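Local coordinates for uncharacterized protein (PDB 3FD9), which acts as the antiactivator ExsD of the type III secretion regulon, probably by disrupting self-association and DNA binding of the transcriptional activator ExsA, at residues G26-R31 with L62-E67; D89-A94 with D250-Q255; W102-V107 with C218-L223. All coordinates share one frame; numbering follows the deposited sequence.

Contact 1 (G26-R31 with L62-E67); sequences GIISAR and LALGRE
Ile27 meets the 62-67 segment with both its backbone and its side chain. Its carbonyl oxygen takes the amide of Leu64 in an almost straight hydrogen bond, Leu64 N to Ile27 O 2.9 Å with an N-H...O angle of 172°, the donor lying in the carbonyl plane. The same Ile27 O also faces Ala63 CA at 3.5 Å in a CA-H...O contact, so one oxygen receives two consecutive residues of 62-67. In the Ile27 side chain CG1 stands anti to the carbonyl carbon, beside the backbone N (chi1 -62°), and its CD1 lies 3.7 Å from Leu62 N. Each of the two segments links one helix to the next within the helical N-terminal region. Gly26, with positive phi, closes the helix before it in a Schellman motif; Ser29 is the N-cap of helix 30-39 and Gly65 the N-cap of helix 66-76. The contact thus sets two interhelical turns side by side with one backbone bond between them. The Leu64 side chain also approaches the acceptor, its CG 3.5 Å from Ile27 O, and its CD1 reaches Ile28 CD1 at 3.9 Å, the Leu64 and Ile28 chains lying alongside and pointing the same way. Ala63 is at the exposed margin, its CB 3.5 Å from Gly26 O. Tyr22 of helix 19-24 packs against both isoleucines, while Leu54 and Leu58 of helix 52-60 touch Leu64 and Ile27 respectively. Gln32 NE2, on helix 30-39, donates a second bond across the gap to Leu64 O.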
ATOM      1  N   GLY A  26      -3.829   3.227  -2.500  1.00 38.23           N
ATOM      2  CA  GLY A  26      -2.679   4.044  -2.145  1.00 37.62           C
ATOM      3  C   GLY A  26      -2.815   5.478  -2.623  1.00 36.38           C
ATOM      4  O   GLY A  26      -1.833   6.126  -2.988  1.00 35.85           O
ATOM      5  N   ILE A  27      -4.044   5.974  -2.634  1.00 33.70           N
ATOM      6  CA  ILE A  27      -4.294   7.349  -3.029  1.00 32.91           C
ATOM      7  C   ILE A  27      -4.142   8.247  -1.810  1.00 31.81           C
ATOM      8  O   ILE A  27      -3.666   9.381  -1.912  1.00 31.96           O
ATOM      9  CB  ILE A  27      -5.703   7.505  -3.639  1.00 33.67           C
ATOM     10  CG1 ILE A  27      -5.819   6.650  -4.895  1.00 35.10           C
ATOM     11  CG2 ILE A  27      -5.985   8.955  -4.013  1.00 34.86           C
ATOM     12  CD1 ILE A  27      -4.856   7.075  -6.003  1.00 36.10           C
ATOM     13  N   ILE A  28      -4.543   7.711  -0.658  1.00 29.05           N
ATOM     14  CA  ILE A  28      -4.513   8.415   0.615  1.00 26.38           C
ATOM     15  C   ILE A  28      -3.837   7.525   1.668  1.00 27.18           C
ATOM     16  O   ILE A  28      -4.280   6.402   1.920  1.00 29.94           O
ATOM     17  CB  ILE A  28      -5.940   8.725   1.083  1.00 31.14           C
ATOM     18  CG1 ILE A  28      -6.722   9.418  -0.029  1.00 27.89           C
ATOM     19  CG2 ILE A  28      -5.926   9.584   2.324  1.00 29.18           C
ATOM     20  CD1 ILE A  28      -7.910  10.226   0.451  1.00 27.31           C
ATOM     21  N   SER A  29      -2.765   8.011   2.285  1.00 22.74           N
ATOM     22  CA  SER A  29      -2.074   7.212   3.288  1.00 22.68           C
ATOM     23  C   SER A  29      -2.888   7.130   4.577  1.00 23.10           C
ATOM     24  O   SER A  29      -3.822   7.900   4.774  1.00 24.01           O
ATOM     25  CB  SER A  29      -0.689   7.787   3.574  1.00 23.47           C
ATOM     26  OG  SER A  29      -0.796   9.021   4.256  1.00 25.09           O
ATOM     27  N   ALA A  30      -2.536   6.193   5.451  1.00 33.07           N
ATOM     28  CA  ALA A  30      -3.212   6.065   6.737  1.00 34.83           C
ATOM     29  C   ALA A  30      -3.041   7.351   7.523  1.00 31.94           C
ATOM     30  O   ALA A  30      -3.999   7.869   8.105  1.00 33.31           O
ATOM     31  CB  ALA A  30      -2.657   4.891   7.522  1.00 34.55           C
ATOM     32  N   ARG A  31      -1.812   7.862   7.535  1.00 36.96           N
ATOM     33  CA  ARG A  31      -1.502   9.124   8.189  1.00 35.63           C
ATOM     34  C   ARG A  31      -2.432  10.233   7.697  1.00 35.84           C
ATOM     35  O   ARG A  31      -3.023  10.965   8.497  1.00 37.20           O
ATOM     36  CB  ARG A  31      -0.050   9.503   7.919  1.00 35.03           C
ATOM     37  CG  ARG A  31       0.498  10.562   8.849  1.00 41.44           C
ATOM     38  CD  ARG A  31       1.878  11.028   8.417  1.00 40.68           C
ATOM     39  NE  ARG A  31       1.900  11.390   7.002  1.00 53.44           N
ATOM     40  CZ  ARG A  31       1.233  12.413   6.461  1.00 54.78           C
ATOM     41  NH1 ARG A  31       0.464  13.196   7.213  1.00 51.84           N
ATOM     42  NH2 ARG A  31       1.329  12.651   5.156  1.00 54.26           N
ATOM     43  N   LEU A  62      -3.131   8.901  -8.718  1.00 30.19           N
ATOM     44  CA  LEU A  62      -2.359  10.072  -8.313  1.00 30.15           C
ATOM     45  C   LEU A  62      -2.449  10.398  -6.814  1.00 29.19           C
ATOM     46  O   LEU A  62      -3.270  11.202  -6.381  1.00 28.95           O
ATOM     47  CB  LEU A  62      -2.745  11.285  -9.162  1.00 31.49           C
ATOM     48  CG  LEU A  62      -2.495  11.116 -10.667  1.00 33.91           C
ATOM     49  CD1 LEU A  62      -2.986  12.318 -11.446  1.00 35.69           C
ATOM     50  CD2 LEU A  62      -1.023  10.882 -10.941  1.00 39.60           C
ATOM     51  N   ALA A  63      -1.565   9.779  -6.040  1.00 27.85           N
ATOM     52  CA  ALA A  63      -1.534   9.916  -4.590  1.00 27.91           C
ATOM     53  C   ALA A  63      -1.489  11.363  -4.112  1.00 27.85           C
ATOM     54  O   ALA A  63      -0.810  12.189  -4.705  1.00 28.90           O
ATOM     55  CB  ALA A  63      -0.337   9.154  -4.043  1.00 27.02           C
ATOM     56  N   LEU A  64      -2.186  11.657  -3.020  1.00 24.78           N
ATOM     57  CA  LEU A  64      -2.183  13.005  -2.457  1.00 24.83           C
ATOM     58  C   LEU A  64      -0.865  13.331  -1.758  1.00 25.55           C
ATOM     59  O   LEU A  64      -0.221  12.448  -1.189  1.00 26.66           O
ATOM     60  CB  LEU A  64      -3.330  13.174  -1.458  1.00 24.85           C
ATOM     61  CG  LEU A  64      -4.724  12.726  -1.894  1.00 30.72           C
ATOM     62  CD1 LEU A  64      -5.734  13.161  -0.862  1.00 31.25           C
ATOM     63  CD2 LEU A  64      -5.072  13.307  -3.247  1.00 23.65           C
ATOM     64  N   GLY A  65      -0.487  14.606  -1.784  1.00 29.72           N
ATOM     65  CA  GLY A  65       0.686  15.070  -1.064  1.00 29.29           C
ATOM     66  C   GLY A  65       0.295  16.131  -0.058  1.00 30.77           C
ATOM     67  O   GLY A  65      -0.887  16.330   0.193  1.00 31.00           O
ATOM     68  N   ARG A  66       1.275  16.817   0.519  1.00 38.09           N
ATOM     69  CA  ARG A  66       0.981  17.821   1.531  1.00 41.76           C
ATOM     70  C   ARG A  66      -0.017  18.858   1.034  1.00 42.38           C
ATOM     71  O   ARG A  66      -0.957  19.213   1.740  1.00 42.04           O
ATOM     72  CB  ARG A  66       2.256  18.532   1.981  1.00 43.04           C
ATOM     73  CG  ARG A  66       3.153  17.735   2.908  1.00 54.76           C
ATOM     74  CD  ARG A  66       4.238  18.643   3.473  1.00 73.14           C
ATOM     75  NE  ARG A  66       4.667  19.636   2.484  1.00 84.24           N
ATOM     76  CZ  ARG A  66       5.180  20.828   2.782  1.00 90.45           C
ATOM     77  NH1 ARG A  66       5.330  21.190   4.052  1.00 92.32           N
ATOM     78  NH2 ARG A  66       5.537  21.664   1.812  1.00 89.48           N
ATOM     79  N   GLU A  67       0.199  19.345  -0.185  1.00 42.16           N
ATOM     80  CA  GLU A  67      -0.601  20.436  -0.725  1.00 43.62           C
ATOM     81  C   GLU A  67      -2.026  19.993  -1.031  1.00 42.79           C
ATOM     82  O   GLU A  67      -2.984  20.704  -0.730  1.00 44.56           O
ATOM     83  CB  GLU A  67       0.064  21.025  -1.970  1.00 44.69           C
ATOM     84  CG  GLU A  67      -0.626  22.265  -2.529  1.00 49.99           C
ATOM     85  CD  GLU A  67      -0.766  23.385  -1.508  1.00 56.65           C
ATOM     86  OE1 GLU A  67      -0.111  23.316  -0.449  1.00 59.98           O
ATOM     87  OE2 GLU A  67      -1.536  24.335  -1.767  1.00 63.57           O
TER

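Contact 2 (D89-A94 with D250-Q255); sequences DRVNLA and DHFYWQ
Val91 and Phe252 lie side by side and point the same way from neighbouring strands, Val91 CB approaching Phe252 CD1 at 3.5 Å. Leu93 crosses the Phe252 side chain obliquely, its CD1 3.8 Å from Phe252 CB and its CG near ring atom CD1; this apolar face rests on helices 96-115 and 232-241. The other face carries Arg90, His251, Asn92 and Tyr253. The poorly ordered Arg90 bends at chi2 and chi3 and sets its guanidinium against the imidazole, His251 ND1 standing over the guanidinium centre with the planes 32° apart. Tyr253 has CG between its backbone N and carbonyl carbon (chi1 71°), and the ring lies nearly parallel to the Asn92 amide, 12° between planes, with Tyr253 CE1 3.7 Å from Asn92 CG. That amide is gripped at both ends: ND2 donates in plane to Gln255 O at 3.2 Å, while OD1 takes Ala94 N from above the carbonyl plane and, weakly, Gln255 N. Ala94 CA sits over the six-membered ring of Trp254, 3.7 Å from its centroid, a CH-pi contact. At the other end the like-charged carboxylates of Asp89 and Asp250 run alongside each other, Asp89 OD2 3.8 Å from Asp250 OD1, which Arg57, salt-bridged to Asp89 OD1, would be expected to offset. Asp250 OD1 accepts Asp89 N at 2.7 Å. Between these ends four backbone hydrogen bonds run from His251 N-Asp89 O to Leu93 N-Tyr253 O. This is the ladder of a parallel beta pair, a two-stranded sheet joining distant parts of a mostly helical chain, with an Asx turn at Asn92.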
ATOM      1  N   ASP A  89      -5.455  20.961  -9.385  1.00 34.52           N
ATOM      2  CA  ASP A  89      -4.018  20.886  -9.218  1.00 34.15           C
ATOM      3  C   ASP A  89      -3.328  21.910 -10.092  1.00 34.77           C
ATOM      4  O   ASP A  89      -3.859  22.302 -11.123  1.00 34.09           O
ATOM      5  CB  ASP A  89      -3.523  19.494  -9.584  1.00 34.98           C
ATOM      6  CG  ASP A  89      -4.097  18.423  -8.691  1.00 39.06           C
ATOM      7  OD1 ASP A  89      -3.712  18.374  -7.500  1.00 47.73           O
ATOM      8  OD2 ASP A  89      -4.923  17.626  -9.187  1.00 41.74           O
ATOM      9  N   ARG A  90      -2.150  22.347  -9.664  1.00 56.79           N
ATOM     10  CA  ARG A  90      -1.280  23.147 -10.503  1.00 59.93           C
ATOM     11  C   ARG A  90      -0.277  22.160 -11.068  1.00 58.56           C
ATOM     12  O   ARG A  90       0.474  21.540 -10.318  1.00 61.46           O
ATOM     13  CB  ARG A  90      -0.562  24.217  -9.682  1.00 62.32           C
ATOM     14  CG  ARG A  90      -1.421  24.891  -8.619  1.00 72.11           C
ATOM     15  CD  ARG A  90      -2.126  26.127  -9.147  1.00 84.14           C
ATOM     16  NE  ARG A  90      -1.182  27.154  -9.592  1.00 94.16           N
ATOM     17  CZ  ARG A  90      -1.533  28.379  -9.978  1.00 98.69           C
ATOM     18  NH1 ARG A  90      -2.811  28.740  -9.972  1.00 98.23           N
ATOM     19  NH2 ARG A  90      -0.604  29.246 -10.368  1.00102.69           N
ATOM     20  N   VAL A  91      -0.268  22.004 -12.386  1.00 29.52           N
ATOM     21  CA  VAL A  91       0.460  20.912 -13.005  1.00 27.60           C
ATOM     22  C   VAL A  91       1.522  21.406 -13.972  1.00 28.88           C
ATOM     23  O   VAL A  91       1.227  22.132 -14.918  1.00 29.55           O
ATOM     24  CB  VAL A  91      -0.485  19.973 -13.767  1.00 27.22           C
ATOM     25  CG1 VAL A  91       0.300  18.787 -14.295  1.00 28.59           C
ATOM     26  CG2 VAL A  91      -1.619  19.511 -12.871  1.00 37.61           C
ATOM     27  N   ASN A  92       2.764  20.997 -13.743  1.00 44.08           N
ATOM     28  CA  ASN A  92       3.856  21.406 -14.607  1.00 43.34           C
ATOM     29  C   ASN A  92       4.095  20.388 -15.699  1.00 43.39           C
ATOM     30  O   ASN A  92       4.707  19.348 -15.464  1.00 43.97           O
ATOM     31  CB  ASN A  92       5.134  21.611 -13.804  1.00 43.18           C
ATOM     32  CG  ASN A  92       6.248  22.188 -14.638  1.00 41.90           C
ATOM     33  OD1 ASN A  92       6.046  22.546 -15.799  1.00 48.36           O
ATOM     34  ND2 ASN A  92       7.434  22.286 -14.056  1.00 38.79           N
ATOM     35  N   LEU A  93       3.622  20.697 -16.901  1.00 34.35           N
ATOM     36  CA  LEU A  93       3.741  19.781 -18.027  1.00 34.63           C
ATOM     37  C   LEU A  93       5.179  19.637 -18.502  1.00 36.05           C
ATOM     38  O   LEU A  93       5.457  18.876 -19.424  1.00 37.84           O
ATOM     39  CB  LEU A  93       2.835  20.208 -19.176  1.00 33.88           C
ATOM     40  CG  LEU A  93       1.345  20.113 -18.870  1.00 32.68           C
ATOM     41  CD1 LEU A  93       0.553  20.908 -19.873  1.00 32.50           C
ATOM     42  CD2 LEU A  93       0.906  18.668 -18.867  1.00 32.71           C
ATOM     43  N   ALA A  94       6.096  20.357 -17.871  1.00 52.07           N
ATOM     44  CA  ALA A  94       7.506  20.091 -18.099  1.00 53.63           C
ATOM     45  C   ALA A  94       7.746  18.631 -17.760  1.00 52.66           C
ATOM     46  O   ALA A  94       7.940  17.802 -18.648  1.00 56.14           O
ATOM     47  CB  ALA A  94       8.368  20.991 -17.236  1.00 55.15           C
ATOM     48  N   ASP A 250      -8.184  22.952 -12.422  1.00 35.51           N
ATOM     49  CA  ASP A 250      -6.872  22.412 -12.763  1.00 32.37           C
ATOM     50  C   ASP A 250      -6.130  23.452 -13.586  1.00 32.72           C
ATOM     51  O   ASP A 250      -6.639  23.905 -14.601  1.00 34.27           O
ATOM     52  CB  ASP A 250      -7.023  21.133 -13.582  1.00 32.57           C
ATOM     53  CG  ASP A 250      -7.199  19.892 -12.722  1.00 35.94           C
ATOM     54  OD1 ASP A 250      -6.752  19.898 -11.554  1.00 42.13           O
ATOM     55  OD2 ASP A 250      -7.772  18.895 -13.220  1.00 33.41           O
ATOM     56  N   HIS A 251      -4.939  23.845 -13.148  1.00 38.93           N
ATOM     57  CA  HIS A 251      -4.128  24.814 -13.883  1.00 39.11           C
ATOM     58  C   HIS A 251      -2.871  24.152 -14.422  1.00 36.32           C
ATOM     59  O   HIS A 251      -2.120  23.556 -13.673  1.00 34.97           O
ATOM     60  CB  HIS A 251      -3.751  26.001 -12.984  1.00 41.28           C
ATOM     61  CG  HIS A 251      -2.898  27.034 -13.662  1.00 49.52           C
ATOM     62  ND1 HIS A 251      -1.563  27.219 -13.356  1.00 56.30           N
ATOM     63  CD2 HIS A 251      -3.187  27.943 -14.626  1.00 54.44           C
ATOM     64  CE1 HIS A 251      -1.070  28.192 -14.102  1.00 51.75           C
ATOM     65  NE2 HIS A 251      -2.034  28.647 -14.883  1.00 53.81           N
ATOM     66  N   PHE A 252      -2.642  24.257 -15.723  1.00 32.89           N
ATOM     67  CA  PHE A 252      -1.429  23.718 -16.326  1.00 32.26           C
ATOM     68  C   PHE A 252      -0.446  24.828 -16.688  1.00 33.73           C
ATOM     69  O   PHE A 252      -0.846  25.984 -16.883  1.00 36.23           O
ATOM     70  CB  PHE A 252      -1.765  22.891 -17.567  1.00 31.20           C
ATOM     71  CG  PHE A 252      -2.655  21.728 -17.284  1.00 29.40           C
ATOM     72  CD1 PHE A 252      -2.139  20.558 -16.753  1.00 30.91           C
ATOM     73  CD2 PHE A 252      -4.014  21.804 -17.531  1.00 31.81           C
ATOM     74  CE1 PHE A 252      -2.965  19.478 -16.481  1.00 35.33           C
ATOM     75  CE2 PHE A 252      -4.847  20.727 -17.255  1.00 36.08           C
ATOM     76  CZ  PHE A 252      -4.322  19.562 -16.733  1.00 31.94           C
ATOM     77  N   TYR A 253       0.835  24.479 -16.767  1.00 35.25           N
ATOM     78  CA  TYR A 253       1.863  25.457 -17.100  1.00 38.86           C
ATOM     79  C   TYR A 253       3.176  24.763 -17.454  1.00 39.51           C
ATOM     80  O   TYR A 253       3.303  23.556 -17.275  1.00 38.64           O
ATOM     81  CB  TYR A 253       2.058  26.459 -15.950  1.00 40.04           C
ATOM     82  CG  TYR A 253       2.722  25.874 -14.726  1.00 37.74           C
ATOM     83  CD1 TYR A 253       4.103  25.935 -14.566  1.00 39.42           C
ATOM     84  CD2 TYR A 253       1.973  25.256 -13.734  1.00 33.49           C
ATOM     85  CE1 TYR A 253       4.722  25.387 -13.446  1.00 38.21           C
ATOM     86  CE2 TYR A 253       2.579  24.709 -12.615  1.00 33.88           C
ATOM     87  CZ  TYR A 253       3.954  24.782 -12.476  1.00 34.73           C
ATOM     88  OH  TYR A 253       4.569  24.247 -11.367  1.00 35.11           O
ATOM     89  N   TRP A 254       4.141  25.526 -17.958  1.00 44.21           N
ATOM     90  CA  TRP A 254       5.432  24.966 -18.358  1.00 47.23           C
ATOM     91  C   TRP A 254       6.602  25.711 -17.715  1.00 50.55           C
ATOM     92  O   TRP A 254       6.658  26.940 -17.748  1.00 53.12           O
ATOM     93  CB  TRP A 254       5.590  24.988 -19.881  1.00 46.50           C
ATOM     94  CG  TRP A 254       6.899  24.415 -20.340  1.00 46.52           C
ATOM     95  CD1 TRP A 254       8.114  25.045 -20.358  1.00 49.93           C
ATOM     96  CD2 TRP A 254       7.127  23.094 -20.838  1.00 42.40           C
ATOM     97  NE1 TRP A 254       9.081  24.195 -20.834  1.00 48.35           N
ATOM     98  CE2 TRP A 254       8.499  22.988 -21.135  1.00 43.92           C
ATOM     99  CE3 TRP A 254       6.301  21.987 -21.063  1.00 41.63           C
ATOM    100  CZ2 TRP A 254       9.063  21.826 -21.647  1.00 42.98           C
ATOM    101  CZ3 TRP A 254       6.858  20.841 -21.571  1.00 39.66           C
ATOM    102  CH2 TRP A 254       8.227  20.764 -21.857  1.00 39.74           C
ATOM    103  N   GLN A 255       7.542  24.964 -17.150  1.00 60.94           N
ATOM    104  CA  GLN A 255       8.700  25.570 -16.504  1.00 65.93           C
ATOM    105  C   GLN A 255       9.876  24.597 -16.453  1.00 66.13           C
ATOM    106  O   GLN A 255       9.808  23.564 -15.786  1.00 67.64           O
ATOM    107  CB  GLN A 255       8.332  26.026 -15.090  1.00 66.30           C
ATOM    108  CG  GLN A 255       9.363  26.932 -14.446  1.00 72.82           C
ATOM    109  CD  GLN A 255       9.119  27.126 -12.961  1.00 82.19           C
ATOM    110  OE1 GLN A 255       8.668  26.209 -12.269  1.00 85.31           O
ATOM    111  NE2 GLN A 255       9.425  28.322 -12.461  1.00 87.32           N
TER

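Contact 3 (W102-V107 with C218-L223); sequences WVLLPV and CLWQPL
Leu219 and Val107 reach toward each other tip to tip across the gap between two helices. From Leu219 CB, which points at the opposing helix, CG is carried anti to the backbone N (chi1 167°). CB, CG and CD1 all remain short of the 102-107 segment. CD2 extends the chain anti to CA and makes the whole contact, 3.6 Å from Val107 CG2 and 3.8 Å from Val107 CG1, fitting against both branches of the valine. Val236 and Trp239 of helix 232-241 also touch the leucine. One turn further along, Leu223 CD2 approaches Val103 CG1 at 4.3 Å, and within its own segment the same methyl lies over one face of the Trp220 indole, toward its rim. Leu104 comes at about a right angle to Trp220; its CD2 lies 4.1 Å from Trp220 CH2 and also borders Leu223. Trp193, Met197 and Leu200 of helix 193-203 pack on Leu104 as well. All six residues that meet here are buried and apolar, and no hydrogen bond joins the two segments. The helices run nearly antiparallel, 166° between their directions, yet the short axes stay 12.8 Å apart, a separation spanned by side-chain ends alone. Each helix is kinked at a proline, Pro106 and Pro222, whose nitrogen makes no bond to the preceding turn, and a wider pi-type turn occupies 102-104. The arrangement is that of the hydrophobic core of a mostly helical fold, in which helix 96-115 and the short helix 217-223 meet through the ends of their side chains while helices 193-203 and 232-241 help to enclose them.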
ATOM      1  N   TRP A 102      -1.443  13.418 -16.703  1.00 35.75           N
ATOM      2  CA  TRP A 102      -2.455  14.451 -16.770  1.00 34.55           C
ATOM      3  C   TRP A 102      -2.936  14.705 -18.189  1.00 35.83           C
ATOM      4  O   TRP A 102      -4.010  15.249 -18.392  1.00 38.61           O
ATOM      5  CB  TRP A 102      -1.955  15.745 -16.119  1.00 34.50           C
ATOM      6  CG  TRP A 102      -2.388  15.872 -14.679  1.00 35.77           C
ATOM      7  CD1 TRP A 102      -3.612  16.288 -14.221  1.00 37.56           C
ATOM      8  CD2 TRP A 102      -1.612  15.570 -13.514  1.00 27.86           C
ATOM      9  NE1 TRP A 102      -3.639  16.259 -12.846  1.00 33.67           N
ATOM     10  CE2 TRP A 102      -2.426  15.822 -12.389  1.00 28.53           C
ATOM     11  CE3 TRP A 102      -0.308  15.112 -13.312  1.00 34.78           C
ATOM     12  CZ2 TRP A 102      -1.979  15.634 -11.089  1.00 34.04           C
ATOM     13  CZ3 TRP A 102       0.132  14.922 -12.014  1.00 37.50           C
ATOM     14  CH2 TRP A 102      -0.700  15.185 -10.920  1.00 39.52           C
ATOM     15  N   VAL A 103      -2.153  14.306 -19.176  1.00 32.61           N
ATOM     16  CA  VAL A 103      -2.535  14.557 -20.553  1.00 31.72           C
ATOM     17  C   VAL A 103      -2.553  13.271 -21.370  1.00 33.51           C
ATOM     18  O   VAL A 103      -3.614  12.747 -21.684  1.00 36.56           O
ATOM     19  CB  VAL A 103      -1.599  15.583 -21.224  1.00 32.25           C
ATOM     20  CG1 VAL A 103      -2.063  15.881 -22.634  1.00 30.59           C
ATOM     21  CG2 VAL A 103      -1.556  16.854 -20.422  1.00 29.96           C
ATOM     22  N   LEU A 104      -1.377  12.758 -21.705  1.00 26.58           N
ATOM     23  CA  LEU A 104      -1.278  11.675 -22.671  1.00 25.02           C
ATOM     24  C   LEU A 104      -2.188  10.491 -22.371  1.00 25.64           C
ATOM     25  O   LEU A 104      -2.908  10.024 -23.254  1.00 27.39           O
ATOM     26  CB  LEU A 104       0.166  11.216 -22.821  1.00 24.12           C
ATOM     27  CG  LEU A 104       1.178  12.298 -23.213  1.00 23.94           C
ATOM     28  CD1 LEU A 104       2.539  11.653 -23.462  1.00 26.42           C
ATOM     29  CD2 LEU A 104       0.718  13.072 -24.429  1.00 25.15           C
ATOM     30  N   LEU A 105      -2.167  10.004 -21.137  1.00 21.42           N
ATOM     31  CA  LEU A 105      -2.985   8.848 -20.778  1.00 20.55           C
ATOM     32  C   LEU A 105      -4.496   9.126 -20.782  1.00 21.82           C
ATOM     33  O   LEU A 105      -5.270   8.357 -21.355  1.00 23.06           O
ATOM     34  CB  LEU A 105      -2.543   8.271 -19.431  1.00 18.74           C
ATOM     35  CG  LEU A 105      -1.211   7.537 -19.430  1.00 17.66           C
ATOM     36  CD1 LEU A 105      -1.050   6.792 -18.131  1.00 19.05           C
ATOM     37  CD2 LEU A 105      -1.104   6.571 -20.606  1.00 24.26           C
ATOM     38  N   PRO A 106      -4.929  10.216 -20.131  1.00 29.71           N
ATOM     39  CA  PRO A 106      -6.350  10.585 -20.227  1.00 30.72           C
ATOM     40  C   PRO A 106      -6.781  10.803 -21.676  1.00 32.61           C
ATOM     41  O   PRO A 106      -7.788  10.257 -22.132  1.00 33.97           O
ATOM     42  CB  PRO A 106      -6.417  11.908 -19.469  1.00 29.87           C
ATOM     43  CG  PRO A 106      -5.285  11.821 -18.478  1.00 29.93           C
ATOM     44  CD  PRO A 106      -4.188  11.094 -19.211  1.00 29.30           C
ATOM     45  N   VAL A 107      -6.007  11.600 -22.401  1.00 31.48           N
ATOM     46  CA  VAL A 107      -6.310  11.908 -23.789  1.00 32.67           C
ATOM     47  C   VAL A 107      -6.424  10.648 -24.629  1.00 34.31           C
ATOM     48  O   VAL A 107      -7.295  10.547 -25.494  1.00 36.75           O
ATOM     49  CB  VAL A 107      -5.246  12.830 -24.397  1.00 32.11           C
ATOM     50  CG1 VAL A 107      -5.317  12.803 -25.914  1.00 30.25           C
ATOM     51  CG2 VAL A 107      -5.421  14.249 -23.857  1.00 33.20           C
ATOM     52  N   CYS A 218      -5.904  20.055 -32.585  1.00 58.65           N
ATOM     53  CA  CYS A 218      -6.077  21.292 -31.825  1.00 59.01           C
ATOM     54  C   CYS A 218      -5.604  21.161 -30.377  1.00 54.56           C
ATOM     55  O   CYS A 218      -5.371  22.158 -29.704  1.00 54.47           O
ATOM     56  CB  CYS A 218      -7.513  21.833 -31.923  1.00 62.66           C
ATOM     57  SG  CYS A 218      -8.760  20.604 -32.328  1.00 73.57           S
ATOM     58  N   LEU A 219      -5.457  19.930 -29.905  1.00 31.15           N
ATOM     59  CA  LEU A 219      -4.755  19.691 -28.647  1.00 28.62           C
ATOM     60  C   LEU A 219      -3.240  19.719 -28.849  1.00 28.11           C
ATOM     61  O   LEU A 219      -2.510  20.309 -28.052  1.00 27.24           O
ATOM     62  CB  LEU A 219      -5.133  18.343 -28.050  1.00 28.76           C
ATOM     63  CG  LEU A 219      -4.177  17.934 -26.926  1.00 34.79           C
ATOM     64  CD1 LEU A 219      -4.304  18.916 -25.769  1.00 32.91           C
ATOM     65  CD2 LEU A 219      -4.410  16.498 -26.463  1.00 31.66           C
ATOM     66  N   TRP A 220      -2.771  19.080 -29.917  1.00 34.42           N
ATOM     67  CA  TRP A 220      -1.342  18.950 -30.136  1.00 33.93           C
ATOM     68  C   TRP A 220      -0.649  20.266 -30.447  1.00 33.52           C
ATOM     69  O   TRP A 220       0.413  20.549 -29.900  1.00 30.22           O
ATOM     70  CB  TRP A 220      -1.037  17.935 -31.233  1.00 35.29           C
ATOM     71  CG  TRP A 220       0.189  17.122 -30.924  1.00 38.01           C
ATOM     72  CD1 TRP A 220       1.431  17.270 -31.465  1.00 41.29           C
ATOM     73  CD2 TRP A 220       0.292  16.049 -29.972  1.00 40.55           C
ATOM     74  NE1 TRP A 220       2.296  16.349 -30.920  1.00 40.51           N
ATOM     75  CE2 TRP A 220       1.619  15.590 -30.005  1.00 41.14           C
ATOM     76  CE3 TRP A 220      -0.613  15.430 -29.107  1.00 41.75           C
ATOM     77  CZ2 TRP A 220       2.060  14.539 -29.207  1.00 45.23           C
ATOM     78  CZ3 TRP A 220      -0.167  14.385 -28.315  1.00 38.96           C
ATOM     79  CH2 TRP A 220       1.151  13.954 -28.371  1.00 39.16           C
ATOM     80  N   GLN A 221      -1.240  21.061 -31.329  1.00 47.11           N
ATOM     81  CA  GLN A 221      -0.671  22.360 -31.669  1.00 49.00           C
ATOM     82  C   GLN A 221      -0.203  23.126 -30.420  1.00 48.61           C
ATOM     83  O   GLN A 221       0.980  23.456 -30.309  1.00 49.83           O
ATOM     84  CB  GLN A 221      -1.638  23.174 -32.540  1.00 49.32           C
ATOM     85  CG  GLN A 221      -1.638  24.679 -32.284  1.00 60.17           C
ATOM     86  CD  GLN A 221      -0.437  25.393 -32.882  1.00 72.60           C
ATOM     87  OE1 GLN A 221       0.229  24.877 -33.784  1.00 76.59           O
ATOM     88  NE2 GLN A 221      -0.160  26.594 -32.385  1.00 77.26           N
ATOM     89  N   PRO A 222      -1.112  23.381 -29.463  1.00 38.71           N
ATOM     90  CA  PRO A 222      -0.716  24.094 -28.243  1.00 37.03           C
ATOM     91  C   PRO A 222       0.240  23.283 -27.382  1.00 36.95           C
ATOM     92  O   PRO A 222       1.084  23.851 -26.699  1.00 37.85           O
ATOM     93  CB  PRO A 222      -2.033  24.260 -27.485  1.00 37.66           C
ATOM     94  CG  PRO A 222      -3.104  23.991 -28.478  1.00 37.19           C
ATOM     95  CD  PRO A 222      -2.539  23.027 -29.451  1.00 38.93           C
ATOM     96  N   LEU A 223       0.099  21.964 -27.403  1.00 34.86           N
ATOM     97  CA  LEU A 223       0.889  21.115 -26.522  1.00 33.40           C
ATOM     98  C   LEU A 223       2.379  21.237 -26.847  1.00 34.06           C
ATOM     99  O   LEU A 223       3.228  21.210 -25.955  1.00 33.42           O
ATOM    100  CB  LEU A 223       0.422  19.656 -26.614  1.00 32.69           C
ATOM    101  CG  LEU A 223       0.826  18.751 -25.449  1.00 31.27           C
ATOM    102  CD1 LEU A 223       0.155  19.203 -24.172  1.00 27.19           C
ATOM    103  CD2 LEU A 223       0.483  17.309 -25.729  1.00 30.83           C
TER

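Contact 1 comes first along the chain and is complete before contact 2 opens; in sequence, both segments of contact 3 come between strand 90-92 and strand 251-253. The centres of contacts 2 and 3 are about 13 Å apart. Contact 1 is more distant, its centre about 19 Å from that of contact 2 and about 26 Å from that of contact 3. Helix 96-115 ties them together: Trp102 touches Leu62 of contact 1 and Val91 and Phe252 of contact 2, while Val103 packs on Leu93. Strand 90-92 leads into this helix, and strand 251-253 returns after the long helices 119-147 and 157-189. N- and C-terminal parts thus pack together against helix 96-115.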